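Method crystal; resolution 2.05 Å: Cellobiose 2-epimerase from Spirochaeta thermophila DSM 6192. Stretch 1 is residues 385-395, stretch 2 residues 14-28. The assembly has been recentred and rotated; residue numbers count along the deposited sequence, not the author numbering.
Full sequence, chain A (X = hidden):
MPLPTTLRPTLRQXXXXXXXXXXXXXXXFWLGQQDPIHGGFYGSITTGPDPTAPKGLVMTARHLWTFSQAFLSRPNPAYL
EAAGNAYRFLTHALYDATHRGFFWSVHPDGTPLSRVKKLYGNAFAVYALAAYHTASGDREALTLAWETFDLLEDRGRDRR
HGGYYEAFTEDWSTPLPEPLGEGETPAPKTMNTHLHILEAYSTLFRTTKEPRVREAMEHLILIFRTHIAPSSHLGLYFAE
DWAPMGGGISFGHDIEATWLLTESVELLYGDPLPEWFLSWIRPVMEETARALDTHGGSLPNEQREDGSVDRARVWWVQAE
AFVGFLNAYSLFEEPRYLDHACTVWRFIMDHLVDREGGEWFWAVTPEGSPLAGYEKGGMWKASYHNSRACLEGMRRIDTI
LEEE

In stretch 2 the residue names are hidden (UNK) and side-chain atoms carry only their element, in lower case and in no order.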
# COMPACT_ATOMS: atom_id res chain seq x y z
N HIS A 385 1.32 1.22 5.55
CA HIS A 385 -0.10 1.05 5.61
C HIS A 385 -0.78 1.91 6.71
O HIS A 385 -1.69 2.64 6.44
CB HIS A 385 -0.44 -0.42 5.74
CG HIS A 385 -0.43 -1.20 4.45
ND1 HIS A 385 -1.40 -1.08 3.49
CD2 HIS A 385 0.41 -2.15 4.00
CE1 HIS A 385 -1.14 -1.91 2.51
NE2 HIS A 385 -0.06 -2.57 2.80
N ASN A 386 -0.26 1.82 7.91
CA ASN A 386 -0.79 2.55 9.03
C ASN A 386 -0.49 4.05 9.02
O ASN A 386 -1.38 4.79 9.30
CB ASN A 386 -0.52 1.86 10.39
CG ASN A 386 0.95 1.70 10.73
OD1 ASN A 386 1.81 2.21 10.06
ND2 ASN A 386 1.21 1.00 11.82
N SER A 387 0.71 4.48 8.68
CA SER A 387 0.98 5.87 8.59
C SER A 387 0.11 6.48 7.50
O SER A 387 -0.41 7.53 7.69
CB SER A 387 2.38 6.20 8.22
OG SER A 387 3.27 6.06 9.27
N ARG A 388 0.03 5.83 6.34
CA ARG A 388 -0.84 6.36 5.30
C ARG A 388 -2.27 6.52 5.80
O ARG A 388 -2.92 7.52 5.52
CB ARG A 388 -0.83 5.45 4.08
CG ARG A 388 -1.65 6.02 2.89
CD ARG A 388 -1.36 5.30 1.57
NE ARG A 388 -1.86 3.92 1.57
CZ ARG A 388 -1.89 3.12 0.50
NH1 ARG A 388 -1.46 3.54 -0.69
NH2 ARG A 388 -2.34 1.88 0.62
N ALA A 389 -2.77 5.51 6.53
CA ALA A 389 -4.15 5.54 6.98
C ALA A 389 -4.37 6.71 7.90
O ALA A 389 -5.44 7.32 7.87
CB ALA A 389 -4.51 4.22 7.67
N CYS A 390 -3.35 7.09 8.66
CA CYS A 390 -3.44 8.26 9.52
C CYS A 390 -3.41 9.55 8.70
O CYS A 390 -4.20 10.47 8.94
CB CYS A 390 -2.31 8.25 10.55
SG CYS A 390 -2.37 6.92 11.77
N LEU A 391 -2.49 9.63 7.72
CA LEU A 391 -2.40 10.82 6.88
C LEU A 391 -3.63 10.96 5.99
O LEU A 391 -4.19 12.05 5.86
CB LEU A 391 -1.13 10.77 6.02
CG LEU A 391 0.16 10.99 6.82
CD1 LEU A 391 1.36 10.43 6.05
CD2 LEU A 391 0.39 12.46 7.19
N GLU A 392 -4.07 9.86 5.38
CA GLU A 392 -5.30 9.90 4.60
C GLU A 392 -6.51 10.22 5.49
O GLU A 392 -7.37 11.02 5.10
CB GLU A 392 -5.51 8.56 3.88
CG GLU A 392 -4.62 8.41 2.63
CD GLU A 392 -5.03 9.34 1.49
OE1 GLU A 392 -6.26 9.53 1.27
OE2 GLU A 392 -4.13 9.88 0.81
N GLY A 393 -6.60 9.60 6.67
CA GLY A 393 -7.70 9.92 7.58
C GLY A 393 -7.73 11.39 7.97
O GLY A 393 -8.78 12.01 7.98
N MET A 394 -6.56 11.97 8.26
CA MET A 394 -6.53 13.35 8.74
C MET A 394 -6.99 14.31 7.66
O MET A 394 -7.82 15.19 7.91
CB MET A 394 -5.12 13.71 9.20
CG MET A 394 -4.82 13.24 10.62
SD MET A 394 -3.24 13.85 11.21
CE MET A 394 -2.14 12.61 10.51
N ARG A 395 -6.48 14.13 6.43
CA ARG A 395 -6.86 15.03 5.35
C ARG A 395 -8.32 14.87 4.99
O ARG A 395 -9.01 15.86 4.72
CB ARG A 395 -5.99 14.78 4.12
CG ARG A 395 -5.78 16.05 3.29
CD ARG A 395 -5.35 15.70 1.88
NE ARG A 395 -6.23 14.72 1.24
CZ ARG A 395 -5.89 13.46 0.99
NH1 ARG A 395 -4.68 13.02 1.31
NH2 ARG A 395 -6.75 12.63 0.41
N UNK A 14 -11.73 11.02 16.26
CA UNK A 14 -10.89 10.11 15.48
C UNK A 14 -9.73 10.86 14.84
O UNK A 14 -8.58 10.37 14.81
c UNK A 14 -12.65 8.39 15.17
c UNK A 14 -11.74 9.37 14.43
c UNK A 14 -13.79 7.86 14.35
c UNK A 14 -10.83 8.68 13.33
N UNK A 15 -10.00 12.05 14.33
CA UNK A 15 -8.94 12.89 13.78
C UNK A 15 -7.79 13.04 14.76
O UNK A 15 -6.61 12.93 14.39
c UNK A 15 -9.54 14.24 13.39
n UNK A 15 -5.15 17.65 11.08
c UNK A 15 -8.75 15.02 12.41
n UNK A 15 -6.90 16.51 12.02
c UNK A 15 -7.57 15.72 13.04
c UNK A 15 -5.63 16.91 12.08
n UNK A 15 -4.86 16.58 13.12
N UNK A 16 -8.11 13.32 16.03
CA UNK A 16 -7.07 13.53 17.02
C UNK A 16 -6.30 12.24 17.32
O UNK A 16 -5.09 12.29 17.52
c UNK A 16 -7.67 14.13 18.29
o UNK A 16 -8.20 13.11 19.10
N UNK A 17 -6.99 11.10 17.34
CA UNK A 17 -6.30 9.82 17.56
C UNK A 17 -5.43 9.46 16.37
O UNK A 17 -4.33 8.91 16.54
o UNK A 17 -10.08 8.18 20.22
o UNK A 17 -9.66 7.21 18.31
c UNK A 17 -7.32 8.72 17.83
c UNK A 17 -8.33 9.12 18.91
c UNK A 17 -9.43 8.09 19.16
N UNK A 18 -5.90 9.77 15.16
CA UNK A 18 -5.07 9.59 13.97
C UNK A 18 -3.75 10.34 14.12
O UNK A 18 -2.68 9.79 13.84
c UNK A 18 -7.06 9.24 12.35
c UNK A 18 -5.83 10.05 12.72
c UNK A 18 -7.87 9.91 11.25
c UNK A 18 -6.69 7.85 11.93
N UNK A 19 -3.81 11.58 14.61
CA UNK A 19 -2.61 12.39 14.75
C UNK A 19 -1.70 11.86 15.86
O UNK A 19 -0.47 11.85 15.71
c UNK A 19 -2.97 13.85 15.01
N UNK A 20 -2.29 11.45 16.99
CA UNK A 20 -1.48 10.91 18.08
C UNK A 20 -0.83 9.60 17.67
O UNK A 20 0.36 9.37 17.94
c UNK A 20 -2.35 10.71 19.33
N UNK A 21 -1.59 8.72 17.03
CA UNK A 21 -1.04 7.46 16.56
C UNK A 21 0.15 7.69 15.64
O UNK A 21 1.25 7.17 15.90
c UNK A 21 -2.96 5.87 16.79
c UNK A 21 -2.15 4.78 17.44
n UNK A 21 -2.28 4.66 18.76
c UNK A 21 -2.13 6.67 15.85
o UNK A 21 -1.43 4.04 16.78
N UNK A 22 -0.03 8.48 14.56
CA UNK A 22 1.06 8.79 13.64
C UNK A 22 2.27 9.35 14.37
O UNK A 22 3.36 8.78 14.30
c UNK A 22 1.70 10.07 11.49
c UNK A 22 0.61 9.79 12.55
c UNK A 22 1.39 11.16 10.48
c UNK A 22 2.02 8.76 10.75
N UNK A 23 2.10 10.48 15.08
CA UNK A 23 3.27 11.21 15.53
C UNK A 23 3.78 10.78 16.91
O UNK A 23 4.95 11.01 17.22
c UNK A 23 1.14 14.38 12.66
c UNK A 23 3.66 13.40 13.20
c UNK A 23 2.99 12.72 15.55
c UNK A 23 2.69 13.32 14.19
c UNK A 23 1.42 13.82 13.90
c UNK A 23 2.11 14.45 11.69
c UNK A 23 3.38 13.95 11.95
N UNK A 24 2.94 10.16 17.75
CA UNK A 24 3.39 9.77 19.07
C UNK A 24 3.63 8.28 19.22
O UNK A 24 4.36 7.87 20.14
o UNK A 24 1.03 12.16 20.44
o UNK A 24 3.09 12.47 19.82
c UNK A 24 2.15 11.72 20.13
c UNK A 24 2.38 10.22 20.15
N UNK A 25 3.04 7.46 18.36
CA UNK A 25 3.14 6.01 18.46
C UNK A 25 3.87 5.39 17.27
O UNK A 25 4.89 4.71 17.46
c UNK A 25 1.74 3.99 19.09
n UNK A 25 1.72 1.81 19.32
c UNK A 25 1.82 2.33 20.54
c UNK A 25 1.66 2.83 18.41
c UNK A 25 1.74 5.41 18.62
n UNK A 25 1.84 3.65 20.43
N UNK A 26 3.39 5.59 16.05
CA UNK A 26 3.96 4.87 14.91
C UNK A 26 5.35 5.38 14.58
O UNK A 26 6.34 4.64 14.66
c UNK A 26 3.03 4.96 13.68
c UNK A 26 1.85 3.99 13.84
c UNK A 26 0.52 4.51 13.22
c UNK A 26 3.80 4.57 12.40
N UNK A 27 5.47 6.67 14.23
CA UNK A 27 6.77 7.21 13.83
C UNK A 27 7.85 7.05 14.90
O UNK A 27 8.97 6.64 14.55
c UNK A 27 6.60 8.68 13.40
c UNK A 27 5.55 10.44 11.84
c UNK A 27 5.74 8.95 12.15
c UNK A 27 6.37 8.26 10.91
N UNK A 28 7.60 7.31 16.18
CA UNK A 28 8.70 7.13 17.16
C UNK A 28 9.21 5.71 17.24
O UNK A 28 10.40 5.50 17.49
c UNK A 28 6.96 8.48 18.10
c UNK A 28 6.42 7.95 16.81
c UNK A 28 8.06 7.57 18.49

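Position 14 has four side-chain carbons, forked at the first, with one arm two carbons long. This is isoleucine, Ile 14, buried but not touching stretch 1. Position 15 carries three carbons, a nitrogen, then a carbon with two more nitrogens, and this nitrogen-rich end lays one face against the sulfur of Met 394: an arginine. Arg 15 NH1 lies 3.7 Å from Met 394 SD, so the flat group packs on sulfur while NE and NH2 are hydrogen-bonded elsewhere in the structure.

Position 16, one carbon then one oxygen, is Ser 16; position 17, three carbons ending in two oxygens, is Glu 17. Neither reaches stretch 1, and polar groups suit these more open sites.

Position 18 has four carbons forked at the second, set among Ala 389, Cys 390, Gly 393 and Met 394. It is leucine. Leu 18 CD1 comes within 3.6 Å of Gly 393 C; an ideal CB on that glycine would lie 2.6 Å from CD1, a clash, so the bare backbone makes room for the methyl.

Position 19 has a single carbon, its CB 3.8 Å from Met 394 SD: Ala 19, small enough to leave space for the thioether. Position 20, again one carbon, is Ala 20, out of reach.

Position 21 has three carbons, the third bearing an oxygen and a nitrogen; its CB lies 4.1 Å from Cys 390 SG. This is Gln 21, offering carbon to the sulfur while OE1 is hydrogen-bonded elsewhere in the structure. Position 22, four carbons forked at the second, sits among Ser 387, Cys 390, Leu 391 and Met 394. It is Leu 22, whose forked end fills that hole, with CD2 3.7 Å from Leu 391 CD2 and CD1 3.3 Å from Ser 387 OG.

Position 23 has one carbon and a six-carbon ring, approached obliquely by Met 394 CE: Phe 23, an apolar ring suited to a buried site. Position 24, two carbons and two oxygens, is Asp 24, its charge suited to exposure; position 25, one carbon and a five-membered ring with two nitrogens, is His 25, its NE2 hydrogen-bonded elsewhere. Both stand clear of the contact.

Position 26 has four side-chain carbons, forked at the first, one arm two carbons long and reaching Cys 390. It is Ile 26; CD1, 4.0 Å from Cys 390 SG, gives the sulfur a buried apolar neighbour. Position 27, four carbons forked at the second and grazing Ser 387, is Leu 27, apolar and buried. Position 28 closes three carbons onto its own nitrogen: Pro 28, lacking an N-H, where the helix kinks.

The helices cross at 144°, with axes 8.9 Å apart. Knobs interlock from both sides: Leu 18 and Leu 22 enter one helix, Cys 390 and Met 394 the other. With no clear hydrogen bond across, apolar packing dominates.

Stretch 2, residues 14-28: IRSELAAQLFDHILP
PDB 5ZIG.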